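Local coordinates for protein ulvan Lyase-PL25 (Pseudoalteromonas sp. PLSV, PDB 5UAM) that cleaves ulvan, the sulfated rhamnose- and uronic acid-containing cell-wall polysaccharide of green seaweeds, as a polysaccharide lyase of family PL25 built on a beta-propeller fold, at residues A[206-211]-A[284-289]; A[235-240]-A[262-267]; A[258-263]-A[293-298]. One frame throughout, in Å; residues are numbered along the deposited sequence. Where two conformers were deposited one is given.

Contact 1: residues A[206-211]-A[284-289]. With EDO (1,2-ethanediol), chain J.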
loop_
_atom_site.group_PDB
_atom_site.type_symbol
_atom_site.label_atom_id
_atom_site.label_comp_id
_atom_site.label_asym_id
_atom_site.label_seq_id
_atom_site.Cartn_x
_atom_site.Cartn_y
_atom_site.Cartn_z
ATOM N N PHE A 206 11.786 11.597 6.518
ATOM C CA PHE A 206 10.701 12.062 7.378
ATOM C C PHE A 206 10.451 11.191 8.606
ATOM O O PHE A 206 9.845 11.680 9.575
ATOM C CB PHE A 206 9.395 12.321 6.594
ATOM C CG PHE A 206 8.743 11.083 6.043
ATOM C CD1 PHE A 206 9.055 10.605 4.774
ATOM C CD2 PHE A 206 7.804 10.397 6.792
ATOM C CE1 PHE A 206 8.452 9.473 4.282
ATOM C CE2 PHE A 206 7.196 9.270 6.306
ATOM C CZ PHE A 206 7.524 8.799 5.044
ATOM N N LEU A 207 10.956 9.964 8.640
ATOM C CA LEU A 207 10.941 9.143 9.847
ATOM C C LEU A 207 12.340 8.592 10.060
ATOM O O LEU A 207 12.948 8.060 9.129
ATOM C CB LEU A 207 9.956 7.979 9.774
ATOM C CG LEU A 207 8.491 8.395 9.948
ATOM C CD1 LEU A 207 7.559 7.276 9.469
ATOM C CD2 LEU A 207 8.197 8.741 11.396
ATOM N N LYS A 208 12.843 8.742 11.277
ATOM C CA LYS A 208 14.216 8.398 11.632
ATOM C C LYS A 208 14.333 6.985 12.190
ATOM O O LYS A 208 13.650 6.633 13.157
ATOM C CB LYS A 208 14.667 9.357 12.731
ATOM C CG LYS A 208 16.067 9.111 13.275
ATOM C CD LYS A 208 17.113 9.476 12.235
ATOM C CE LYS A 208 18.462 9.569 12.885
ATOM N NZ LYS A 208 19.513 9.963 11.899
ATOM N N HIS A 209 15.268 6.212 11.648
ATOM C CA HIS A 209 15.741 5.001 12.306
ATOM C C HIS A 209 16.999 5.323 13.100
ATOM O O HIS A 209 17.806 6.172 12.711
ATOM C CB HIS A 209 16.045 3.885 11.292
ATOM C CG HIS A 209 17.452 3.895 10.778
ATOM N ND1 HIS A 209 17.877 4.732 9.763
ATOM C CD2 HIS A 209 18.542 3.182 11.152
ATOM C CE1 HIS A 209 19.159 4.526 9.533
ATOM N NE2 HIS A 209 19.587 3.589 10.360
ATOM N N LYS A 210 17.173 4.636 14.227
ATOM C CA LYS A 210 18.309 4.864 15.113
ATOM C C LYS A 210 18.271 3.838 16.236
ATOM O O LYS A 210 17.239 3.204 16.471
ATOM C CB LYS A 210 18.311 6.275 15.725
ATOM C CG LYS A 210 17.008 6.635 16.484
ATOM C CD LYS A 210 17.166 7.981 17.186
ATOM C CE LYS A 210 15.862 8.494 17.773
ATOM N NZ LYS A 210 15.342 7.601 18.839
ATOM N N ARG A 211 19.406 3.672 16.909
ATOM C CA ARG A 211 19.461 2.771 18.051
ATOM C C ARG A 211 18.631 3.341 19.186
ATOM O O ARG A 211 18.672 4.543 19.466
ATOM C CB ARG A 211 20.891 2.617 18.574
ATOM C CG ARG A 211 21.926 2.102 17.585
ATOM C CD ARG A 211 21.836 0.602 17.329
ATOM N NE ARG A 211 21.578 -0.192 18.529
ATOM C CZ ARG A 211 21.395 -1.509 18.524
ATOM N NH1 ARG A 211 21.460 -2.198 17.387
ATOM N NH2 ARG A 211 21.146 -2.143 19.661
ATOM N N PRO A 284 14.026 14.609 10.541
ATOM C CA PRO A 284 13.077 13.502 10.504
ATOM C C PRO A 284 12.444 13.291 11.865
ATOM O O PRO A 284 13.096 13.571 12.893
ATOM C CB PRO A 284 13.962 12.306 10.126
ATOM C CG PRO A 284 15.268 12.641 10.691
ATOM C CD PRO A 284 15.422 14.136 10.535
ATOM N N VAL A 285 11.192 12.839 11.873
ATOM C CA VAL A 285 10.488 12.582 13.118
ATOM C C VAL A 285 11.075 11.349 13.787
ATOM O O VAL A 285 11.233 10.292 13.160
ATOM C CB VAL A 285 8.985 12.443 12.856
ATOM C CG1 VAL A 285 8.257 11.987 14.130
ATOM C CG2 VAL A 285 8.427 13.752 12.335
ATOM N N THR A 286 11.396 11.484 15.071
ATOM C CA THR A 286 11.890 10.384 15.883
ATOM C C THR A 286 10.749 9.747 16.667
ATOM O O THR A 286 9.685 10.334 16.855
ATOM C CB THR A 286 12.900 10.903 16.893
ATOM O OG1 THR A 286 12.232 11.855 17.728
ATOM C CG2 THR A 286 14.086 11.560 16.200
ATOM N N ARG A 287 11.019 8.555 17.190
ATOM C CA ARG A 287 10.041 7.887 18.040
ATOM C C ARG A 287 9.638 8.772 19.215
ATOM O O ARG A 287 8.458 8.848 19.568
ATOM C CB ARG A 287 10.604 6.554 18.537
ATOM C CG ARG A 287 9.578 5.717 19.332
ATOM C CD ARG A 287 10.251 4.602 20.095
ATOM N NE ARG A 287 10.643 5.024 21.434
ATOM C CZ ARG A 287 11.885 5.308 21.829
ATOM N NH1 ARG A 287 12.933 5.232 21.002
ATOM N NH2 ARG A 287 12.082 5.677 23.085
ATOM N N GLU A 288 10.597 9.473 19.817
ATOM C CA GLU A 288 10.287 10.283 20.991
ATOM C C GLU A 288 9.353 11.428 20.630
ATOM O O GLU A 288 8.410 11.729 21.370
ATOM C CB GLU A 288 11.589 10.801 21.605
ATOM C CG GLU A 288 12.435 9.699 22.248
ATOM C CD GLU A 288 13.455 9.048 21.315
ATOM O OE1 GLU A 288 13.333 9.150 20.082
ATOM O OE2 GLU A 288 14.427 8.459 21.847
ATOM N N VAL A 289 9.600 12.084 19.501
ATOM C CA VAL A 289 8.701 13.143 19.071
ATOM C C VAL A 289 7.357 12.572 18.666
ATOM O O VAL A 289 6.311 13.173 18.940
ATOM C CB VAL A 289 9.344 13.950 17.935
ATOM C CG1 VAL A 289 8.294 14.860 17.249
ATOM C CG2 VAL A 289 10.524 14.742 18.491
HETATM C C1 EDO J . 20.215 7.974 8.919
HETATM O O1 EDO J . 19.332 7.842 10.045
HETATM C C2 EDO J . 21.662 7.914 9.394
HETATM O O2 EDO J . 21.885 6.667 10.063
HETATM O O HOH W 1 13.278 7.330 15.866
#
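A single beta bridge joins L207, on a propeller strand, to V285 in the loop that leads into the short helix 287-293. F206 O accepts from V285 N at 2.9 Å, and V285 O returns the bond to K208 N, also at 2.9 Å. On the strand side F206 and L207 both face W188, a classic beta bulge. L207 and V285 lie side by side, CD2 of L207 4.1 Å from CB of V285, and K208 runs in the same way beside P284, its CB against the ring CG. A water extends the link, donating to K208 O and accepting from R287 N. T286 caps the helix: its OG1 accepts from V289 N, while its CG2 rests 3.9 Å from CE of K210. The polar end of the contact is a salt-bridge network of K210, R287 and E288. K210 is extended as far as CE and bent at the last torsion (chi4 63°), meeting E288 tip to tip. D219 binds both K210 and R287, which probably eases the repulsion between these two like charges. K210 NZ approaches the syn lone pair of E288 OE1 at 2.8 Å and makes a weak second bond to OE2.

Contact 2: residues A[235-240]-A[262-267]. With ZN (zinc ion), chain D.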
loop_
_atom_site.group_PDB
_atom_site.type_symbol
_atom_site.label_atom_id
_atom_site.label_comp_id
_atom_site.label_asym_id
_atom_site.label_seq_id
_atom_site.Cartn_x
_atom_site.Cartn_y
_atom_site.Cartn_z
ATOM N N VAL A 235 -0.037 11.082 6.275
ATOM C CA VAL A 235 0.769 9.885 6.490
ATOM C C VAL A 235 0.354 9.231 7.807
ATOM O O VAL A 235 0.432 9.870 8.863
ATOM C CB VAL A 235 2.272 10.201 6.506
ATOM C CG1 VAL A 235 3.088 8.909 6.607
ATOM C CG2 VAL A 235 2.660 11.013 5.259
ATOM N N SER A 236 -0.037 7.949 7.753
ATOM C CA SER A 236 -0.248 7.156 8.949
ATOM C C SER A 236 0.857 6.120 9.028
ATOM O O SER A 236 1.383 5.665 8.010
ATOM C CB SER A 236 -1.619 6.491 8.980
ATOM O OG SER A 236 -1.792 5.670 7.844
ATOM N N TYR A 237 1.237 5.758 10.239
ATOM C CA TYR A 237 2.379 4.866 10.362
ATOM C C TYR A 237 2.315 4.107 11.675
ATOM O O TYR A 237 1.736 4.577 12.644
ATOM C CB TYR A 237 3.708 5.618 10.239
ATOM C CG TYR A 237 3.911 6.890 11.048
ATOM C CD1 TYR A 237 3.333 8.099 10.652
ATOM C CD2 TYR A 237 4.769 6.905 12.137
ATOM C CE1 TYR A 237 3.583 9.257 11.335
ATOM C CE2 TYR A 237 5.022 8.063 12.824
ATOM C CZ TYR A 237 4.434 9.248 12.418
ATOM O OH TYR A 237 4.721 10.416 13.103
ATOM N N ASP A 238 2.891 2.906 11.679
ATOM C CA ASP A 238 3.111 2.172 12.923
ATOM C C ASP A 238 4.604 1.988 13.163
ATOM O O ASP A 238 5.442 2.213 12.283
ATOM C CB ASP A 238 2.305 0.848 13.030
ATOM C CG ASP A 238 2.693 -0.230 12.005
ATOM O OD1 ASP A 238 3.178 0.065 10.907
ATOM O OD2 ASP A 238 2.449 -1.430 12.312
ATOM N N TYR A 239 4.920 1.619 14.400
ATOM C CA TYR A 239 6.296 1.495 14.866
ATOM C C TYR A 239 6.711 0.032 14.959
ATOM O O TYR A 239 5.990 -0.784 15.537
ATOM C CB TYR A 239 6.446 2.164 16.224
ATOM C CG TYR A 239 7.817 1.989 16.840
ATOM C CD1 TYR A 239 8.875 2.775 16.443
ATOM C CD2 TYR A 239 8.030 1.067 17.855
ATOM C CE1 TYR A 239 10.119 2.627 17.013
ATOM C CE2 TYR A 239 9.280 0.911 18.439
ATOM C CZ TYR A 239 10.321 1.705 18.013
ATOM O OH TYR A 239 11.552 1.551 18.595
ATOM N N HIS A 240 7.878 -0.282 14.408
ATOM C CA HIS A 240 8.474 -1.613 14.480
ATOM C C HIS A 240 9.606 -1.591 15.510
ATOM O O HIS A 240 10.565 -0.816 15.378
ATOM C CB HIS A 240 8.974 -2.019 13.088
ATOM C CG HIS A 240 9.828 -3.248 13.065
ATOM N ND1 HIS A 240 9.480 -4.418 13.704
ATOM C CD2 HIS A 240 11.012 -3.489 12.457
ATOM C CE1 HIS A 240 10.422 -5.324 13.499
ATOM N NE2 HIS A 240 11.359 -4.790 12.733
ATOM N N TYR A 262 0.178 6.224 14.293
ATOM C CA TYR A 262 0.514 7.631 14.367
ATOM C C TYR A 262 0.026 8.314 13.094
ATOM O O TYR A 262 -0.230 7.660 12.075
ATOM C CB TYR A 262 2.026 7.796 14.421
ATOM C CG TYR A 262 2.767 7.086 15.541
ATOM C CD1 TYR A 262 3.053 5.730 15.467
ATOM C CD2 TYR A 262 3.237 7.791 16.624
ATOM C CE1 TYR A 262 3.756 5.097 16.461
ATOM C CE2 TYR A 262 3.954 7.169 17.624
ATOM C CZ TYR A 262 4.229 5.823 17.522
ATOM O OH TYR A 262 4.939 5.178 18.517
ATOM N N PHE A 263 -0.046 9.649 13.145
ATOM C CA PHE A 263 -0.547 10.456 12.035
ATOM C C PHE A 263 0.189 11.789 11.939
ATOM O O PHE A 263 0.385 12.463 12.942
ATOM C CB PHE A 263 -2.036 10.769 12.222
ATOM C CG PHE A 263 -2.608 11.610 11.131
ATOM C CD1 PHE A 263 -3.071 11.029 9.963
ATOM C CD2 PHE A 263 -2.636 12.993 11.246
ATOM C CE1 PHE A 263 -3.554 11.826 8.940
ATOM C CE2 PHE A 263 -3.106 13.758 10.221
ATOM C CZ PHE A 263 -3.567 13.181 9.078
ATOM N N MET A 264 0.542 12.190 10.718
ATOM C CA MET A 264 1.021 13.542 10.494
ATOM C C MET A 264 0.709 13.966 9.065
ATOM O O MET A 264 0.353 13.148 8.218
ATOM C CB MET A 264 2.516 13.678 10.826
ATOM C CG MET A 264 3.426 12.826 9.987
ATOM S SD MET A 264 5.026 12.750 10.835
ATOM C CE MET A 264 5.987 11.756 9.690
ATOM N N SER A 265 0.886 15.260 8.808
ATOM C CA SER A 265 0.547 15.884 7.537
ATOM C C SER A 265 1.758 16.646 7.004
ATOM O O SER A 265 2.551 17.183 7.770
ATOM C CB SER A 265 -0.634 16.841 7.758
ATOM O OG SER A 265 -1.154 17.377 6.557
ATOM N N PHE A 266 1.869 16.702 5.679
ATOM C CA PHE A 266 2.964 17.324 4.944
ATOM C C PHE A 266 2.347 18.361 4.021
ATOM O O PHE A 266 1.593 18.017 3.107
ATOM C CB PHE A 266 3.671 16.212 4.162
ATOM C CG PHE A 266 4.708 16.658 3.151
ATOM C CD1 PHE A 266 5.409 17.851 3.241
ATOM C CD2 PHE A 266 4.976 15.819 2.092
ATOM C CE1 PHE A 266 6.375 18.184 2.273
ATOM C CE2 PHE A 266 5.930 16.145 1.133
ATOM C CZ PHE A 266 6.614 17.307 1.212
ATOM N N ASN A 267 2.648 19.631 4.259
ATOM C CA ASN A 267 2.212 20.697 3.371
ATOM C C ASN A 267 3.241 20.812 2.252
ATOM O O ASN A 267 4.374 21.238 2.483
ATOM C CB ASN A 267 2.079 22.000 4.147
ATOM C CG ASN A 267 1.596 23.150 3.286
ATOM O OD1 ASN A 267 1.983 23.298 2.125
ATOM N ND2 ASN A 267 0.756 23.993 3.869
HETATM ZN ZN ZN D . 13.198 -5.461 12.154
#
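Two neighbouring antiparallel strands of the propeller pair here, 235-240 against 262-267, with V235-M264 and Y237-Y262 as hydrogen-bonded pairs and S236-F263 as the non-hydrogen-bonded pair between them. Each hydrogen-bonded pair is closed by two backbone bonds; that from Y262 N to Y237 O is 2.8 Å long. The side chains of V235, Y237, Y262 and M264 share one face of the sheet, and Y237 and Y262 carry most of the packing there. CG of Y237 sits between the backbone N and the carbonyl carbon (chi1 48°), which starts the ring off across the neighbouring strand. CB of Y262 lies over the centre of that ring, 3.5 Å from the centroid, a close CH-pi contact. The two tyrosine rings are almost parallel, planes at 8°, but slid apart until they barely overlap. Y237 O meets the edge of the Y262 ring in its plane, 3.3 Å from CD1. M264 crosses Y237 at about a right angle and sets SD 3.3 Å from OH of Y237 and oblique to its ring, 4.8 Å from the centroid, a Met-aromatic contact. The buried OH of Y237 is hydrogen-bonded to T294. An alanine in place of Y237 would probably leave a gap beside Y262 CB and M264 SD and strip T294 of its phenol partner. Farther along, H240 NE2 binds zinc at 2.0 Å. H184, C242 and H254 complete this four-ligand zinc site, probably structural. The whole is a regular antiparallel strand pairing of a beta-propeller, one strand of which supplies a ligand to the zinc site.

Contact 3: residues A[258-263]-A[293-298]. With EDO (1,2-ethanediol), chain L; EDO (1,2-ethanediol), chain M.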
loop_
_atom_site.group_PDB
_atom_site.type_symbol
_atom_site.label_atom_id
_atom_site.label_comp_id
_atom_site.label_asym_id
_atom_site.label_seq_id
_atom_site.Cartn_x
_atom_site.Cartn_y
_atom_site.Cartn_z
ATOM N N ARG A 258 5.313 -4.970 15.898
ATOM C CA ARG A 258 4.964 -3.591 15.603
ATOM C C ARG A 258 3.838 -3.204 16.544
ATOM O O ARG A 258 3.050 -4.053 16.955
ATOM C CB ARG A 258 4.482 -3.428 14.151
ATOM C CG ARG A 258 5.546 -3.776 13.116
ATOM C CD ARG A 258 4.966 -4.291 11.794
ATOM N NE ARG A 258 4.172 -3.289 11.088
ATOM C CZ ARG A 258 3.936 -3.289 9.776
ATOM N NH1 ARG A 258 4.426 -4.236 8.997
ATOM N NH2 ARG A 258 3.223 -2.296 9.256
ATOM N N HIS A 259 3.765 -1.921 16.896
ATOM C CA HIS A 259 2.686 -1.436 17.741
ATOM C C HIS A 259 2.265 -0.044 17.311
ATOM O O HIS A 259 3.038 0.710 16.716
ATOM C CB HIS A 259 3.098 -1.303 19.199
ATOM C CG HIS A 259 3.640 -2.556 19.788
ATOM N ND1 HIS A 259 2.848 -3.638 20.105
ATOM C CD2 HIS A 259 4.905 -2.897 20.129
ATOM C CE1 HIS A 259 3.608 -4.604 20.592
ATOM N NE2 HIS A 259 4.858 -4.175 20.620
ATOM N N ASP A 260 1.033 0.287 17.696
ATOM C CA ASP A 260 0.491 1.647 17.724
ATOM C C ASP A 260 0.252 2.202 16.329
ATOM O O ASP A 260 0.584 1.568 15.320
ATOM C CB ASP A 260 1.384 2.581 18.559
ATOM C CG ASP A 260 1.615 2.057 19.970
ATOM O OD1 ASP A 260 0.771 1.297 20.511
ATOM O OD2 ASP A 260 2.661 2.416 20.571
ATOM N N VAL A 261 -0.398 3.357 16.253
ATOM C CA VAL A 261 -0.555 4.044 14.981
ATOM C C VAL A 261 -0.469 5.539 15.228
ATOM O O VAL A 261 -0.950 6.041 16.248
ATOM C CB VAL A 261 -1.826 3.595 14.204
ATOM C CG1 VAL A 261 -3.098 4.104 14.848
ATOM C CG2 VAL A 261 -1.749 4.024 12.744
ATOM N N TYR A 262 0.178 6.224 14.293
ATOM C CA TYR A 262 0.514 7.631 14.367
ATOM C C TYR A 262 0.026 8.314 13.094
ATOM O O TYR A 262 -0.230 7.660 12.075
ATOM C CB TYR A 262 2.026 7.796 14.421
ATOM C CG TYR A 262 2.767 7.086 15.541
ATOM C CD1 TYR A 262 3.053 5.730 15.467
ATOM C CD2 TYR A 262 3.237 7.791 16.624
ATOM C CE1 TYR A 262 3.756 5.097 16.461
ATOM C CE2 TYR A 262 3.954 7.169 17.624
ATOM C CZ TYR A 262 4.229 5.823 17.522
ATOM O OH TYR A 262 4.939 5.178 18.517
ATOM N N PHE A 263 -0.046 9.649 13.145
ATOM C CA PHE A 263 -0.547 10.456 12.035
ATOM C C PHE A 263 0.189 11.789 11.939
ATOM O O PHE A 263 0.385 12.463 12.942
ATOM C CB PHE A 263 -2.036 10.769 12.222
ATOM C CG PHE A 263 -2.608 11.610 11.131
ATOM C CD1 PHE A 263 -3.071 11.029 9.963
ATOM C CD2 PHE A 263 -2.636 12.993 11.246
ATOM C CE1 PHE A 263 -3.554 11.826 8.940
ATOM C CE2 PHE A 263 -3.106 13.758 10.221
ATOM C CZ PHE A 263 -3.567 13.181 9.078
ATOM N N LYS A 293 3.780 13.798 19.979
ATOM C CA LYS A 293 3.066 14.734 19.113
ATOM C C LYS A 293 2.178 14.103 18.055
ATOM O O LYS A 293 1.205 14.748 17.637
ATOM C CB LYS A 293 4.052 15.655 18.379
ATOM C CG LYS A 293 4.867 16.568 19.272
ATOM C CD LYS A 293 3.994 17.577 19.998
ATOM C CE LYS A 293 4.815 18.501 20.870
ATOM N NZ LYS A 293 3.915 19.358 21.701
ATOM N N THR A 294 2.461 12.887 17.592
ATOM C CA THR A 294 1.717 12.331 16.468
ATOM C C THR A 294 0.989 11.026 16.770
ATOM O O THR A 294 0.301 10.505 15.886
ATOM C CB THR A 294 2.630 12.094 15.255
ATOM O OG1 THR A 294 3.615 11.100 15.579
ATOM C CG2 THR A 294 3.310 13.380 14.837
ATOM N N MET A 295 1.122 10.463 17.963
ATOM C CA MET A 295 0.379 9.246 18.288
ATOM C C MET A 295 -1.109 9.457 18.063
ATOM O O MET A 295 -1.688 10.452 18.513
ATOM C CB MET A 295 0.618 8.874 19.751
ATOM C CG MET A 295 -0.126 7.638 20.219
ATOM S SD MET A 295 0.504 6.148 19.462
ATOM C CE MET A 295 2.094 5.965 20.300
ATOM N N ALA A 296 -1.732 8.503 17.382
ATOM C CA ALA A 296 -3.172 8.509 17.175
ATOM C C ALA A 296 -3.896 7.461 17.995
ATOM O O ALA A 296 -4.937 7.763 18.577
ATOM C CB ALA A 296 -3.496 8.286 15.697
ATOM N N MET A 297 -3.375 6.241 18.094
ATOM C CA MET A 297 -3.989 5.246 18.965
ATOM C C MET A 297 -2.938 4.228 19.379
ATOM O O MET A 297 -2.304 3.602 18.519
ATOM C CB MET A 297 -5.140 4.550 18.232
ATOM C CG MET A 297 -5.980 3.671 19.147
ATOM S SD MET A 297 -6.807 4.598 20.462
ATOM C CE MET A 297 -7.939 5.670 19.560
ATOM N N ARG A 298 -2.779 4.052 20.685
ATOM C CA ARG A 298 -1.935 2.992 21.202
ATOM C C ARG A 298 -2.689 1.676 21.095
ATOM O O ARG A 298 -3.919 1.637 21.213
ATOM C CB ARG A 298 -1.544 3.285 22.652
ATOM C CG ARG A 298 -0.519 4.412 22.727
ATOM C CD ARG A 298 0.006 4.738 24.152
ATOM N NE ARG A 298 1.155 5.639 24.020
ATOM C CZ ARG A 298 1.079 6.969 23.944
ATOM N NH1 ARG A 298 -0.095 7.588 24.033
ATOM N NH2 ARG A 298 2.190 7.689 23.786
HETATM C C1 EDO L . -0.102 12.280 20.988
HETATM O O1 EDO L . -1.473 11.833 20.872
HETATM C C2 EDO L . 0.368 12.197 22.431
HETATM O O2 EDO L . 0.487 10.821 22.807
HETATM C C1 EDO M . 4.240 -3.308 4.924
HETATM O O1 EDO M . 4.592 -4.066 6.081
HETATM C C2 EDO M . 2.924 -2.631 5.218
HETATM O O2 EDO M . 3.022 -1.732 6.308
HETATM O O HOH W 2 3.072 3.077 23.166
#
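V261 packs its CG1 against CB of M297, 4.0 Å away, at the apolar centre of a classic beta bulge in which A296 and M297 both face V261. Strands 317-324 and 303-311 of the next propeller sheet lie near: I319 touches V261 and A296, and I321 also touches V261. The bulge shows in the bonding of one oxygen. V261 O accepts from A296 N at 2.8 Å, in the carbonyl plane and on a lone pair, and also from M297 N at 3.1 Å, while V261 N donates to M297 O. Past the bulge the register has shifted by one residue, and F263 N bonds to T294 O. M295 starts with CG anti to the backbone N (chi1 179°), then bends at chi2 and chi3 to fold over Y262. Its SD stands over one face of that ring toward the rim, 4.2 Å from the centroid, in a Met-aromatic contact, and its CE reaches the OH, which D291 binds. T294 crosses Y262 at about a right angle, OG1 3.5 Å from CD2 and hydrogen-bonded to Y237 OH. At the outer edge CE of M295 lies over the rim of the R298 guanidinium and also approaches D260. The two oxygens of D260 have different partners: OD1 accepts from T299 N, OD2 from a water 2.7 Å away that in turn accepts weakly from R298 NE.

Following the chain from the N terminus, strand 204-211 comes first, then strand 232-243, then strand 258-267, all part of one continuous antiparallel sheet of the propeller. Contact 2 closes the shortest loop, between the second and third of these, and falls wholly within the larger loop that contact 1 closes when the chain returns at 284-289. Contact 3 begins on strand 258-267, sharing Y262 and F263 with contact 2, and ends just beyond helix 287-293, so it crosses contact 1. Contacts 1 and 2 touch directly, L207 CD2 lying 3.5 Å from Y237 CE2. A salt bridge from D238 to R258 joins contacts 2 and 3. Contacts 1 and 3 tie the two ends of helix 287-293 to strands 204-211 and 258-267.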